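Local coordinates for MgGH51 (Meripilus giganteus, PDB 6ZPV), which catalyses the release of alpha-L-arabinofuranosyl groups as a family GH51 glycoside hydrolase, probably trimming arabinose side chains from plant cell-wall polysaccharides, at residues I552-S557 against Y612-F617; G533-S538 against S558-T563; P200-R205 against L275-D280; R210-E215 against G501-S506. All blocks are in the same frame, centred on the assembly; numbering follows the deposited sequence. Where two conformers were deposited one is given.

From the N terminus, 200-205 comes first, in the loop between strand 189-198 and helix 211-219. Contact 3 opens there, contact 4 opens at 210-215, and contact 3 closes at 275-280 before contact 4 closes the much longer loop at 501-506, so the two cross. They touch where Phe202 and Phe277 pack on Ala214, tying the loop after strand 189-198 to helix 271-281, and helix 211-219 to strand 503-505. Contact 2 then opens at 533-538 and contact 1 at 552-557; contact 2 closes at 558-563 and contact 1 at 612-617, a second crossing pair. Both join the two sheets of the C-terminal beta-sandwich, with centres 6 Å apart.

Contact 1: residues I552-S557 against Y612-F617; sequences IANAGS and YNAPAF
Asn554 O lies 3.1 Å from Phe617 CA where the end of strand 547-554 meets the chain leaving strand 609-614. Asn554 ND2 donates to Ala614 O at 3.1 Å and 151°; the acceptor lies in the amide plane, while ND2 stands above the plane of the Ala614 carbonyl. Phe617 N donates to Gly556 O at 3.0 Å, nearly along the C=O axis. That same Gly556 O lies over the centre of the Phe617 ring, 3.5 Å above its plane, and Ser557 CA comes obliquely to CE2 at 3.6 Å. Farther back, Ile552 CD1 meets Tyr612 CD2 at 3.8 Å as the two side chains cross obliquely, and Ala614 CB rests 4.1 Å from Asn554 CB.

With CG anti to the backbone N (chi1 -175°), the Asn554 amide is carried toward 612-617. Its OD1 accepts from Gly556 N at 3.2 Å, which forms an Asx turn, and ND2 has a further partner in Ser558 O. The Phe617 ring also packs on Val454 and Thr458 of helix 454-469, while Tyr612 OH bonds to Ser620 OG. An alanine in place of Asn554 would probably leave Gly556 N and the carbonyls of Ala614 and Ser558 without their side-chain mate and the turn less firmly set. The contact joins the two sheets of the C-terminal beta-sandwich just where the chain crosses from strand 609-614 to 618-625. Its chemistry implies that one buried side-chain amide ties backbone groups together where the two strands end, OD1 serving Gly556 N and ND2 serving Ala614 O and Ser558 O.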
loop_
_atom_site.group_PDB
_atom_site.type_symbol
_atom_site.label_atom_id
_atom_site.label_comp_id
_atom_site.label_asym_id
_atom_site.label_seq_id
_atom_site.Cartn_x
_atom_site.Cartn_y
_atom_site.Cartn_z
ATOM N N ILE A 552 -3.547 -10.120 24.627
ATOM C CA ILE A 552 -4.876 -10.212 25.257
ATOM C C ILE A 552 -5.800 -9.183 24.621
ATOM O O ILE A 552 -5.503 -7.958 24.640
ATOM C CB ILE A 552 -4.786 -9.919 26.755
ATOM C CG1 ILE A 552 -3.730 -10.788 27.446
ATOM C CG2 ILE A 552 -6.155 -10.064 27.407
ATOM C CD1 ILE A 552 -3.279 -10.286 28.803
ATOM N N ALA A 553 -6.916 -9.640 24.080
ATOM C CA ALA A 553 -7.945 -8.770 23.509
ATOM C C ALA A 553 -9.187 -8.849 24.390
ATOM O O ALA A 553 -9.778 -9.919 24.505
ATOM C CB ALA A 553 -8.250 -9.167 22.072
ATOM N N ASN A 554 -9.586 -7.704 24.933
ATOM C CA ASN A 554 -10.894 -7.571 25.600
ATOM C C ASN A 554 -11.753 -6.752 24.659
ATOM O O ASN A 554 -11.628 -5.541 24.623
ATOM C CB ASN A 554 -10.797 -6.984 26.997
ATOM C CG ASN A 554 -12.129 -6.966 27.695
ATOM O OD1 ASN A 554 -13.163 -7.270 27.056
ATOM N ND2 ASN A 554 -12.138 -6.651 28.989
ATOM N N ALA A 555 -12.588 -7.440 23.855
ATOM C CA ALA A 555 -13.379 -6.799 22.796
ATOM C C ALA A 555 -14.747 -6.403 23.271
ATOM O O ALA A 555 -15.600 -5.990 22.392
ATOM C CB ALA A 555 -13.502 -7.720 21.586
ATOM N N GLY A 556 -15.005 -6.493 24.571
ATOM C CA GLY A 556 -16.288 -6.190 25.194
ATOM C C GLY A 556 -16.265 -4.971 26.114
ATOM O O GLY A 556 -15.235 -4.338 26.342
ATOM N N SER A 557 -17.460 -4.676 26.669
ATOM C CA SER A 557 -17.692 -3.434 27.426
ATOM C C SER A 557 -17.415 -3.535 28.921
ATOM O O SER A 557 -17.545 -2.489 29.612
ATOM C CB SER A 557 -19.119 -2.972 27.230
ATOM O OG SER A 557 -20.024 -3.915 27.726
ATOM N N TYR A 612 -3.683 -9.879 35.662
ATOM C CA TYR A 612 -3.852 -8.668 34.843
ATOM C C TYR A 612 -5.335 -8.326 34.759
ATOM O O TYR A 612 -6.146 -9.237 34.442
ATOM C CB TYR A 612 -3.270 -8.881 33.430
ATOM C CG TYR A 612 -3.445 -7.663 32.554
ATOM C CD1 TYR A 612 -2.850 -6.455 32.875
ATOM C CD2 TYR A 612 -4.200 -7.713 31.399
ATOM C CE1 TYR A 612 -3.002 -5.359 32.074
ATOM C CE2 TYR A 612 -4.364 -6.625 30.575
ATOM C CZ TYR A 612 -3.758 -5.418 30.926
ATOM O OH TYR A 612 -3.896 -4.295 30.153
ATOM N N ASN A 613 -5.678 -7.066 34.972
ATOM C CA ASN A 613 -7.033 -6.580 34.774
ATOM C C ASN A 613 -7.117 -5.944 33.390
ATOM O O ASN A 613 -6.563 -4.872 33.171
ATOM C CB ASN A 613 -7.471 -5.580 35.851
ATOM C CG ASN A 613 -8.945 -5.154 35.704
ATOM O OD1 ASN A 613 -9.798 -5.648 34.881
ATOM N ND2 ASN A 613 -9.346 -4.192 36.525
ATOM N N ALA A 614 -7.765 -6.622 32.463
ATOM C CA ALA A 614 -7.899 -6.157 31.064
ATOM C C ALA A 614 -9.063 -5.193 30.961
ATOM O O ALA A 614 -10.208 -5.602 31.132
ATOM C CB ALA A 614 -8.106 -7.308 30.123
ATOM N N PRO A 615 -8.812 -3.901 30.700
ATOM C CA PRO A 615 -9.911 -2.962 30.593
ATOM C C PRO A 615 -10.882 -3.342 29.501
ATOM O O PRO A 615 -10.505 -3.994 28.500
ATOM C CB PRO A 615 -9.255 -1.576 30.322
ATOM C CG PRO A 615 -7.859 -1.764 30.827
ATOM C CD PRO A 615 -7.523 -3.224 30.562
ATOM N N ALA A 616 -12.135 -2.888 29.622
ATOM C CA ALA A 616 -13.051 -2.918 28.477
ATOM C C ALA A 616 -12.361 -2.348 27.232
ATOM O O ALA A 616 -11.590 -1.397 27.347
ATOM C CB ALA A 616 -14.271 -2.074 28.794
ATOM N N PHE A 617 -12.634 -2.930 26.102
ATOM C CA PHE A 617 -12.147 -2.442 24.808
ATOM C C PHE A 617 -10.641 -2.201 24.892
ATOM O O PHE A 617 -10.170 -1.047 24.757
ATOM C CB PHE A 617 -12.900 -1.195 24.348
ATOM C CG PHE A 617 -14.376 -1.447 24.169
ATOM C CD1 PHE A 617 -14.865 -2.380 23.218
ATOM C CD2 PHE A 617 -15.290 -0.833 24.978
ATOM C CE1 PHE A 617 -16.191 -2.688 23.105
ATOM C CE2 PHE A 617 -16.654 -1.121 24.855
ATOM C CZ PHE A 617 -17.080 -2.055 23.931
#

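Contact 2: residues G533-S538 against S558-T563; sequences GTLHWS and SAQSLT
Leu535 and Leu562 reach toward each other tip to tip, their CD2 atoms 3.9 Å apart. Leu562 CD2 is shared: it also meets Trp537 CE3 at 3.7 Å, on the six-membered ring of the indole, and here the side chains lie oblique to one another. Trp537 holds CG between its backbone N and carbonyl carbon (chi1 54°); Leu535 CG lies in plane at the edge of the indole, and both side chains touch Leu562 CD2. Trp537 NE1 has its own partner in Thr527 O.

These side chains fill the space between the two sheets of the C-terminal beta-sandwich, strand 535-541 belonging to the larger sheet and strand 560-565 to the smaller. The short strand axes pass 9.7 Å apart at 34°, as in aligned packing of twisted sheets, and no hydrogen bond spans the gap. Strand 547-554, next to 535-541 in its sheet, adds Ile552 and Asn554 against Leu535.

Toward the start of the two strands polar groups join in. Gln560 and Leu535 slide past each other in opposite directions, with Gln560 CB close to Leu535 CD2. A bend at chi2 (-127°) places CD of Gln560, from which NE2 comes 3.6 Å from Leu535 CB. Thr534 crosses Gln560 at about a right angle, OG1 to NE2 4.0 Å, and a sulfate ion, probably from the crystallisation liquor, lies about 3 Å from the Gln560 side chain, measured between nearest atoms.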
loop_
_atom_site.group_PDB
_atom_site.type_symbol
_atom_site.label_atom_id
_atom_site.label_comp_id
_atom_site.label_asym_id
_atom_site.label_seq_id
_atom_site.Cartn_x
_atom_site.Cartn_y
_atom_site.Cartn_z
ATOM N N GLY A 533 -17.067 -15.634 23.115
ATOM C CA GLY A 533 -16.874 -14.637 24.172
ATOM C C GLY A 533 -16.115 -13.421 23.702
ATOM O O GLY A 533 -15.599 -13.362 22.562
ATOM N N THR A 534 -16.047 -12.420 24.573
ATOM C CA THR A 534 -15.359 -11.144 24.283
ATOM C C THR A 534 -13.880 -11.170 24.628
ATOM O O THR A 534 -13.176 -10.237 24.204
ATOM C CB THR A 534 -16.055 -10.005 24.998
ATOM O OG1 THR A 534 -16.160 -10.336 26.381
ATOM C CG2 THR A 534 -17.430 -9.735 24.463
ATOM N N LEU A 535 -13.404 -12.113 25.446
ATOM C CA LEU A 535 -12.045 -12.058 25.986
ATOM C C LEU A 535 -11.216 -13.168 25.370
ATOM O O LEU A 535 -11.567 -14.364 25.453
ATOM C CB LEU A 535 -12.059 -12.240 27.506
ATOM C CG LEU A 535 -10.701 -12.076 28.201
ATOM C CD1 LEU A 535 -10.170 -10.662 28.078
ATOM C CD2 LEU A 535 -10.818 -12.472 29.659
ATOM N N HIS A 536 -10.115 -12.807 24.700
ATOM C CA HIS A 536 -9.276 -13.769 23.955
ATOM C C HIS A 536 -7.822 -13.485 24.217
ATOM O O HIS A 536 -7.432 -12.376 24.571
ATOM C CB HIS A 536 -9.587 -13.655 22.444
ATOM C CG HIS A 536 -10.957 -14.115 22.091
ATOM N ND1 HIS A 536 -11.183 -15.411 21.740
ATOM C CD2 HIS A 536 -12.146 -13.451 22.183
ATOM C CE1 HIS A 536 -12.526 -15.510 21.608
ATOM N NE2 HIS A 536 -13.123 -14.367 21.880
ATOM N N TRP A 537 -6.986 -14.498 24.022
ATOM C CA TRP A 537 -5.541 -14.335 24.217
ATOM C C TRP A 537 -4.810 -15.352 23.355
ATOM O O TRP A 537 -5.389 -16.359 22.912
ATOM C CB TRP A 537 -5.181 -14.528 25.718
ATOM C CG TRP A 537 -5.678 -15.804 26.287
ATOM C CD1 TRP A 537 -5.065 -17.037 26.233
ATOM C CD2 TRP A 537 -6.949 -16.015 26.960
ATOM N NE1 TRP A 537 -5.878 -17.984 26.798
ATOM C CE2 TRP A 537 -7.031 -17.374 27.256
ATOM C CE3 TRP A 537 -7.997 -15.174 27.284
ATOM C CZ2 TRP A 537 -8.155 -17.930 27.888
ATOM C CZ3 TRP A 537 -9.070 -15.710 27.933
ATOM C CH2 TRP A 537 -9.152 -17.076 28.232
ATOM N N SER A 538 -3.516 -15.110 23.173
ATOM C CA SER A 538 -2.598 -16.021 22.456
ATOM C C SER A 538 -1.190 -15.776 22.989
ATOM O O SER A 538 -0.796 -14.608 23.175
ATOM C CB SER A 538 -2.675 -15.793 20.952
ATOM O OG SER A 538 -1.742 -16.616 20.264
ATOM N N SER A 558 -17.053 -4.701 29.413
ATOM C CA SER A 558 -16.702 -4.806 30.839
ATOM C C SER A 558 -15.244 -5.285 30.995
ATOM O O SER A 558 -14.715 -6.098 30.230
ATOM C CB SER A 558 -17.696 -5.623 31.622
ATOM O OG SER A 558 -17.632 -6.918 31.070
ATOM N N ALA A 559 -14.571 -4.719 31.978
ATOM C CA ALA A 559 -13.228 -5.159 32.434
ATOM C C ALA A 559 -13.288 -6.615 32.809
ATOM O O ALA A 559 -14.297 -7.089 33.379
ATOM C CB ALA A 559 -12.722 -4.321 33.591
ATOM N N GLN A 560 -12.213 -7.349 32.576
ATOM C CA GLN A 560 -12.109 -8.745 32.979
ATOM C C GLN A 560 -10.699 -9.053 33.495
ATOM O O GLN A 560 -9.753 -8.595 32.855
ATOM C CB GLN A 560 -12.430 -9.649 31.790
ATOM C CG GLN A 560 -13.768 -9.410 31.150
ATOM C CD GLN A 560 -14.409 -10.742 31.146
ATOM O OE1 GLN A 560 -14.514 -11.250 32.247
ATOM N NE2 GLN A 560 -14.560 -11.339 29.955
ATOM N N SER A 561 -10.567 -9.847 34.527
ATOM C CA SER A 561 -9.257 -10.176 35.116
ATOM C C SER A 561 -8.816 -11.564 34.654
ATOM O O SER A 561 -9.670 -12.462 34.479
ATOM C CB SER A 561 -9.253 -10.075 36.678
ATOM O OG SER A 561 -9.406 -8.702 37.026
ATOM N N LEU A 562 -7.521 -11.723 34.461
ATOM C CA LEU A 562 -6.906 -12.966 34.090
ATOM C C LEU A 562 -5.834 -13.285 35.096
ATOM O O LEU A 562 -4.980 -12.455 35.357
ATOM C CB LEU A 562 -6.292 -12.891 32.685
ATOM C CG LEU A 562 -7.269 -12.428 31.586
ATOM C CD1 LEU A 562 -7.166 -10.940 31.361
ATOM C CD2 LEU A 562 -7.038 -13.147 30.260
ATOM N N THR A 563 -5.857 -14.507 35.617
ATOM C CA THR A 563 -4.816 -15.013 36.480
ATOM C C THR A 563 -3.954 -15.962 35.629
ATOM O O THR A 563 -4.429 -17.044 35.272
ATOM C CB THR A 563 -5.412 -15.796 37.675
ATOM O OG1 THR A 563 -6.436 -15.042 38.361
ATOM C CG2 THR A 563 -4.292 -16.235 38.598
#

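Contact 3: residues P200-R205 against L275-D280; sequences PTFKNR and LQFFED
Arg205 and Asp280 reach toward each other tip to tip in a two-pronged salt bridge. Arg205 NE donates to Asp280 OD2 at 3.0 Å and 174°, almost straight, and NH2 to Asp280 OD1 at 2.8 Å; both oxygens are met on their syn sides. Gln276 crosses Arg205 at about a right angle and lies over one face of the guanidinium, its NE2 3.6 Å from Arg205 NH2, while the same NE2 donates to Asp280 OD1 at 3.0 Å.

On the inner side the packing is close and apolar. Phe202 CE2 meets Phe277 CE1 at 3.7 Å, the ring planes 71° apart, and Ala214 of helix 211-219 touches both rings. The contact thereby ties the loop following strand 189-198 to helix 271-281 of the catalytic (beta/alpha)8 barrel.

The solvent side is looser. Lys203 lays only its aliphatic part beside the carboxylate, CB to Asp280 OD2 3.7 Å, its NZ 6.8 Å from Asp280 OD1. Glu279 OE1 stays 5.0 Å from Arg205 NH2 yet accepts from Gln276 NE2, which bridges the two acids. An alanine in place of Arg205 would probably leave the Asp280 carboxylate without its charged mate and open a gap beside Gln276. With the guanidinium bound through two nitrogens and a second donor on OD1, the carboxylate is likely to stay ionised.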
loop_
_atom_site.group_PDB
_atom_site.type_symbol
_atom_site.label_atom_id
_atom_site.label_comp_id
_atom_site.label_asym_id
_atom_site.label_seq_id
_atom_site.Cartn_x
_atom_site.Cartn_y
_atom_site.Cartn_z
ATOM N N PRO A 200 13.055 14.333 -1.013
ATOM C CA PRO A 200 13.919 13.237 -0.644
ATOM C C PRO A 200 13.091 11.963 -0.490
ATOM O O PRO A 200 11.976 12.023 0.050
ATOM C CB PRO A 200 14.559 13.724 0.717
ATOM C CG PRO A 200 14.462 15.225 0.630
ATOM C CD PRO A 200 13.142 15.485 -0.069
ATOM N N THR A 201 13.640 10.807 -0.818
ATOM C CA THR A 201 12.899 9.551 -0.772
ATOM C C THR A 201 13.407 8.611 0.315
ATOM O O THR A 201 14.560 8.715 0.757
ATOM C CB THR A 201 12.938 8.891 -2.145
ATOM O OG1 THR A 201 14.295 8.684 -2.497
ATOM C CG2 THR A 201 12.162 9.647 -3.192
ATOM N N PHE A 202 12.586 7.652 0.674
ATOM C CA PHE A 202 13.000 6.560 1.590
ATOM C C PHE A 202 14.245 5.887 1.037
ATOM O O PHE A 202 14.288 5.493 -0.149
ATOM C CB PHE A 202 11.821 5.603 1.705
ATOM C CG PHE A 202 12.019 4.465 2.660
ATOM C CD1 PHE A 202 12.151 4.672 4.029
ATOM C CD2 PHE A 202 12.086 3.147 2.207
ATOM C CE1 PHE A 202 12.286 3.613 4.906
ATOM C CE2 PHE A 202 12.225 2.117 3.112
ATOM C CZ PHE A 202 12.344 2.328 4.449
ATOM N N LYS A 203 15.264 5.757 1.859
ATOM C CA LYS A 203 16.547 5.121 1.510
ATOM C C LYS A 203 17.178 5.788 0.289
ATOM O O LYS A 203 18.037 5.192 -0.366
ATOM C CB LYS A 203 16.386 3.611 1.313
ATOM C CG LYS A 203 15.903 2.918 2.561
ATOM C CD LYS A 203 16.796 2.879 3.712
ATOM C CE LYS A 203 16.232 1.921 4.758
ATOM N NZ LYS A 203 16.883 2.177 6.044
ATOM N N ASN A 204 16.805 7.042 -0.001
ATOM C CA ASN A 204 17.379 7.785 -1.154
ATOM C C ASN A 204 17.264 6.977 -2.451
ATOM O O ASN A 204 18.078 7.173 -3.367
ATOM C CB ASN A 204 18.809 8.277 -0.922
ATOM C CG ASN A 204 18.869 9.115 0.330
ATOM O OD1 ASN A 204 18.087 10.056 0.526
ATOM N ND2 ASN A 204 19.787 8.766 1.202
ATOM N N ARG A 205 16.190 6.224 -2.617
ATOM C CA ARG A 205 16.027 5.492 -3.862
ATOM C C ARG A 205 15.511 6.406 -4.959
ATOM O O ARG A 205 14.557 7.177 -4.759
ATOM C CB ARG A 205 15.016 4.331 -3.739
ATOM C CG ARG A 205 15.439 3.271 -2.696
ATOM C CD ARG A 205 16.880 2.797 -2.898
ATOM N NE ARG A 205 17.226 1.783 -1.966
ATOM C CZ ARG A 205 18.454 1.383 -1.723
ATOM N NH1 ARG A 205 19.468 1.986 -2.340
ATOM N NH2 ARG A 205 18.677 0.486 -0.766
ATOM N N LEU A 275 9.770 -4.071 -5.494
ATOM C CA LEU A 275 10.777 -5.034 -5.059
ATOM C C LEU A 275 11.909 -4.386 -4.259
ATOM O O LEU A 275 12.341 -4.964 -3.240
ATOM C CB LEU A 275 11.343 -5.787 -6.275
ATOM C CG LEU A 275 10.334 -6.636 -7.044
ATOM C CD1 LEU A 275 10.899 -7.095 -8.367
ATOM C CD2 LEU A 275 9.891 -7.825 -6.205
ATOM N N GLN A 276 12.323 -3.193 -4.658
ATOM C CA GLN A 276 13.378 -2.478 -3.919
ATOM C C GLN A 276 12.867 -2.149 -2.506
ATOM O O GLN A 276 13.646 -2.224 -1.540
ATOM C CB GLN A 276 13.822 -1.219 -4.671
ATOM C CG GLN A 276 15.028 -0.568 -4.046
ATOM C CD GLN A 276 16.233 -1.500 -3.997
ATOM O OE1 GLN A 276 16.749 -1.874 -5.072
ATOM N NE2 GLN A 276 16.744 -1.812 -2.805
ATOM N N PHE A 277 11.610 -1.753 -2.373
ATOM C CA PHE A 277 11.057 -1.464 -1.037
ATOM C C PHE A 277 11.070 -2.710 -0.160
ATOM O O PHE A 277 11.387 -2.634 1.040
ATOM C CB PHE A 277 9.623 -0.952 -1.192
ATOM C CG PHE A 277 8.948 -0.598 0.104
ATOM C CD1 PHE A 277 9.540 0.304 0.983
ATOM C CD2 PHE A 277 7.694 -1.084 0.404
ATOM C CE1 PHE A 277 8.924 0.647 2.172
ATOM C CE2 PHE A 277 7.066 -0.701 1.578
ATOM C CZ PHE A 277 7.646 0.184 2.418
ATOM N N PHE A 278 10.784 -3.878 -0.748
ATOM C CA PHE A 278 10.839 -5.130 0.024
ATOM C C PHE A 278 12.274 -5.389 0.532
ATOM O O PHE A 278 12.474 -5.704 1.729
ATOM C CB PHE A 278 10.310 -6.309 -0.794
ATOM C CG PHE A 278 8.967 -6.092 -1.428
ATOM C CD1 PHE A 278 8.055 -5.161 -0.941
ATOM C CD2 PHE A 278 8.623 -6.776 -2.573
ATOM C CE1 PHE A 278 6.857 -4.933 -1.591
ATOM C CE2 PHE A 278 7.419 -6.542 -3.222
ATOM C CZ PHE A 278 6.566 -5.588 -2.762
ATOM N N GLU A 279 13.235 -5.237 -0.381
ATOM C CA GLU A 279 14.636 -5.382 -0.009
ATOM C C GLU A 279 14.982 -4.398 1.106
ATOM O O GLU A 279 15.669 -4.776 2.106
ATOM C CB GLU A 279 15.557 -5.149 -1.226
ATOM C CG GLU A 279 17.007 -5.200 -0.919
ATOM C CD GLU A 279 17.808 -5.201 -2.195
ATOM O OE1 GLU A 279 18.548 -4.180 -2.450
ATOM O OE2 GLU A 279 17.661 -6.122 -2.972
ATOM N N ASP A 280 14.497 -3.171 1.026
ATOM C CA ASP A 280 14.835 -2.108 1.984
ATOM C C ASP A 280 14.196 -2.291 3.353
ATOM O O ASP A 280 14.609 -1.612 4.285
ATOM C CB ASP A 280 14.470 -0.737 1.409
ATOM C CG ASP A 280 15.336 -0.315 0.221
ATOM O OD1 ASP A 280 16.414 -0.930 0.014
ATOM O OD2 ASP A 280 14.937 0.660 -0.453
#

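Contact 4: residues R210-E215 against G501-S506; sequences RADIAE and GSVIKS
Gly501 meets Arg210 and Asp212 at the N terminus of helix 211-219, an element of the catalytic barrel domain, where Arg210 occupies the N-cap position. Gly501 C lies 3.8 Å from Arg210 NH2, and a water donates weakly both to Gly501 O and to Asp212 OD2.

Ser502 brings its backbone N to the edge of the guanidinium, 3.6 Å from NH2. Both nitrogens are donors, and Asp499 serves the two sides: its OD1 bonds to Ser502 N and its O to Arg210 NH1. Arg210 itself is fixed by Asp212, with NE on OD1 at 2.7 Å and NH2 on OD2, both through syn lone pairs, while Ile213 CD1 lies over one face, offset toward the rim.

Val503 opens strand 503-505. Its CG2 packs on Ile213 CG1 at 4.0 Å and also lies 3.5 Å from Asp212 OD2. Asp212 and Val503 slide past each other in opposite directions. Farther on, Lys505 NZ forms a salt bridge with Glu219 at the end of the same helix. Ser506 N-caps helix 507-517, its OG bonded to Phe509 N and to Leu495 O.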
loop_
_atom_site.group_PDB
_atom_site.type_symbol
_atom_site.label_atom_id
_atom_site.label_comp_id
_atom_site.label_asym_id
_atom_site.label_seq_id
_atom_site.Cartn_x
_atom_site.Cartn_y
_atom_site.Cartn_z
ATOM N N ARG A 210 7.646 7.861 -0.377
ATOM C CA ARG A 210 7.445 8.938 0.594
ATOM C C ARG A 210 7.908 8.476 1.976
ATOM O O ARG A 210 7.457 7.448 2.471
ATOM C CB ARG A 210 5.998 9.393 0.565
ATOM C CG ARG A 210 5.685 10.437 1.598
ATOM C CD ARG A 210 4.285 11.014 1.471
ATOM N NE ARG A 210 3.850 11.572 2.753
ATOM C CZ ARG A 210 2.684 12.199 2.964
ATOM N NH1 ARG A 210 1.868 12.428 1.976
ATOM N NH2 ARG A 210 2.376 12.599 4.187
ATOM N N ALA A 211 8.779 9.237 2.595
ATOM C CA ALA A 211 9.508 8.791 3.805
ATOM C C ALA A 211 8.584 8.514 5.000
ATOM O O ALA A 211 8.724 7.452 5.617
ATOM C CB ALA A 211 10.552 9.841 4.155
ATOM N N ASP A 212 7.717 9.439 5.384
ATOM C CA ASP A 212 6.915 9.192 6.585
ATOM C C ASP A 212 6.011 7.947 6.427
ATOM O O ASP A 212 5.931 7.180 7.389
ATOM C CB ASP A 212 6.183 10.455 7.038
ATOM C CG ASP A 212 5.203 11.076 6.056
ATOM O OD1 ASP A 212 5.095 10.555 4.920
ATOM O OD2 ASP A 212 4.546 12.126 6.437
ATOM N N ILE A 213 5.422 7.762 5.269
ATOM C CA ILE A 213 4.562 6.608 5.048
ATOM C C ILE A 213 5.429 5.345 5.032
ATOM O O ILE A 213 5.076 4.366 5.716
ATOM C CB ILE A 213 3.739 6.772 3.750
ATOM C CG1 ILE A 213 2.793 7.962 3.830
ATOM C CG2 ILE A 213 3.039 5.470 3.447
ATOM C CD1 ILE A 213 2.007 8.212 2.551
ATOM N N ALA A 214 6.527 5.334 4.279
ATOM C CA ALA A 214 7.365 4.138 4.198
ATOM C C ALA A 214 7.836 3.751 5.612
ATOM O O ALA A 214 7.854 2.577 5.956
ATOM C CB ALA A 214 8.550 4.388 3.285
ATOM N N GLU A 215 8.295 4.730 6.382
ATOM C CA GLU A 215 8.777 4.452 7.749
ATOM C C GLU A 215 7.675 3.903 8.633
ATOM O O GLU A 215 7.905 3.047 9.510
ATOM C CB GLU A 215 9.332 5.707 8.346
ATOM C CG GLU A 215 10.624 6.214 7.721
ATOM C CD GLU A 215 11.030 7.638 8.057
ATOM O OE1 GLU A 215 10.268 8.293 8.833
ATOM O OE2 GLU A 215 12.017 8.147 7.469
ATOM N N GLY A 501 0.962 16.324 4.181
ATOM C CA GLY A 501 2.027 16.635 5.135
ATOM C C GLY A 501 2.259 15.715 6.302
ATOM O O GLY A 501 3.308 15.799 6.906
ATOM N N SER A 502 1.273 14.890 6.676
ATOM C CA SER A 502 1.331 14.153 7.930
ATOM C C SER A 502 0.593 12.842 7.821
ATOM O O SER A 502 -0.250 12.661 6.963
ATOM C CB SER A 502 0.922 14.900 9.104
ATOM O OG SER A 502 -0.421 15.141 8.970
ATOM N N VAL A 503 0.911 11.950 8.760
ATOM C CA VAL A 503 0.385 10.588 8.815
ATOM C C VAL A 503 -0.434 10.409 10.126
ATOM O O VAL A 503 -0.084 10.988 11.152
ATOM C CB VAL A 503 1.507 9.566 8.747
ATOM C CG1 VAL A 503 1.104 8.163 9.039
ATOM C CG2 VAL A 503 2.258 9.639 7.439
ATOM N N ILE A 504 -1.489 9.623 10.034
ATOM C CA ILE A 504 -2.371 9.256 11.141
ATOM C C ILE A 504 -2.301 7.740 11.292
ATOM O O ILE A 504 -2.718 7.005 10.367
ATOM C CB ILE A 504 -3.821 9.709 10.859
ATOM C CG1 ILE A 504 -3.917 11.215 10.663
ATOM C CG2 ILE A 504 -4.703 9.326 12.032
ATOM C CD1 ILE A 504 -4.645 11.637 9.553
ATOM N N LYS A 505 -1.839 7.276 12.436
ATOM C CA LYS A 505 -1.753 5.843 12.742
ATOM C C LYS A 505 -3.036 5.468 13.472
ATOM O O LYS A 505 -3.317 5.963 14.555
ATOM C CB LYS A 505 -0.522 5.589 13.626
ATOM C CG LYS A 505 0.797 5.889 12.941
ATOM C CD LYS A 505 1.970 5.917 13.784
ATOM C CE LYS A 505 3.093 6.646 13.031
ATOM N NZ LYS A 505 4.358 6.618 13.790
ATOM N N SER A 506 -3.820 4.578 12.884
ATOM C CA SER A 506 -5.146 4.208 13.427
ATOM C C SER A 506 -5.018 3.317 14.675
ATOM O O SER A 506 -4.001 2.673 14.935
ATOM C CB SER A 506 -5.966 3.517 12.395
ATOM O OG SER A 506 -5.519 2.184 12.122
HETATM O O HOH W 1 5.947 14.223 5.273
#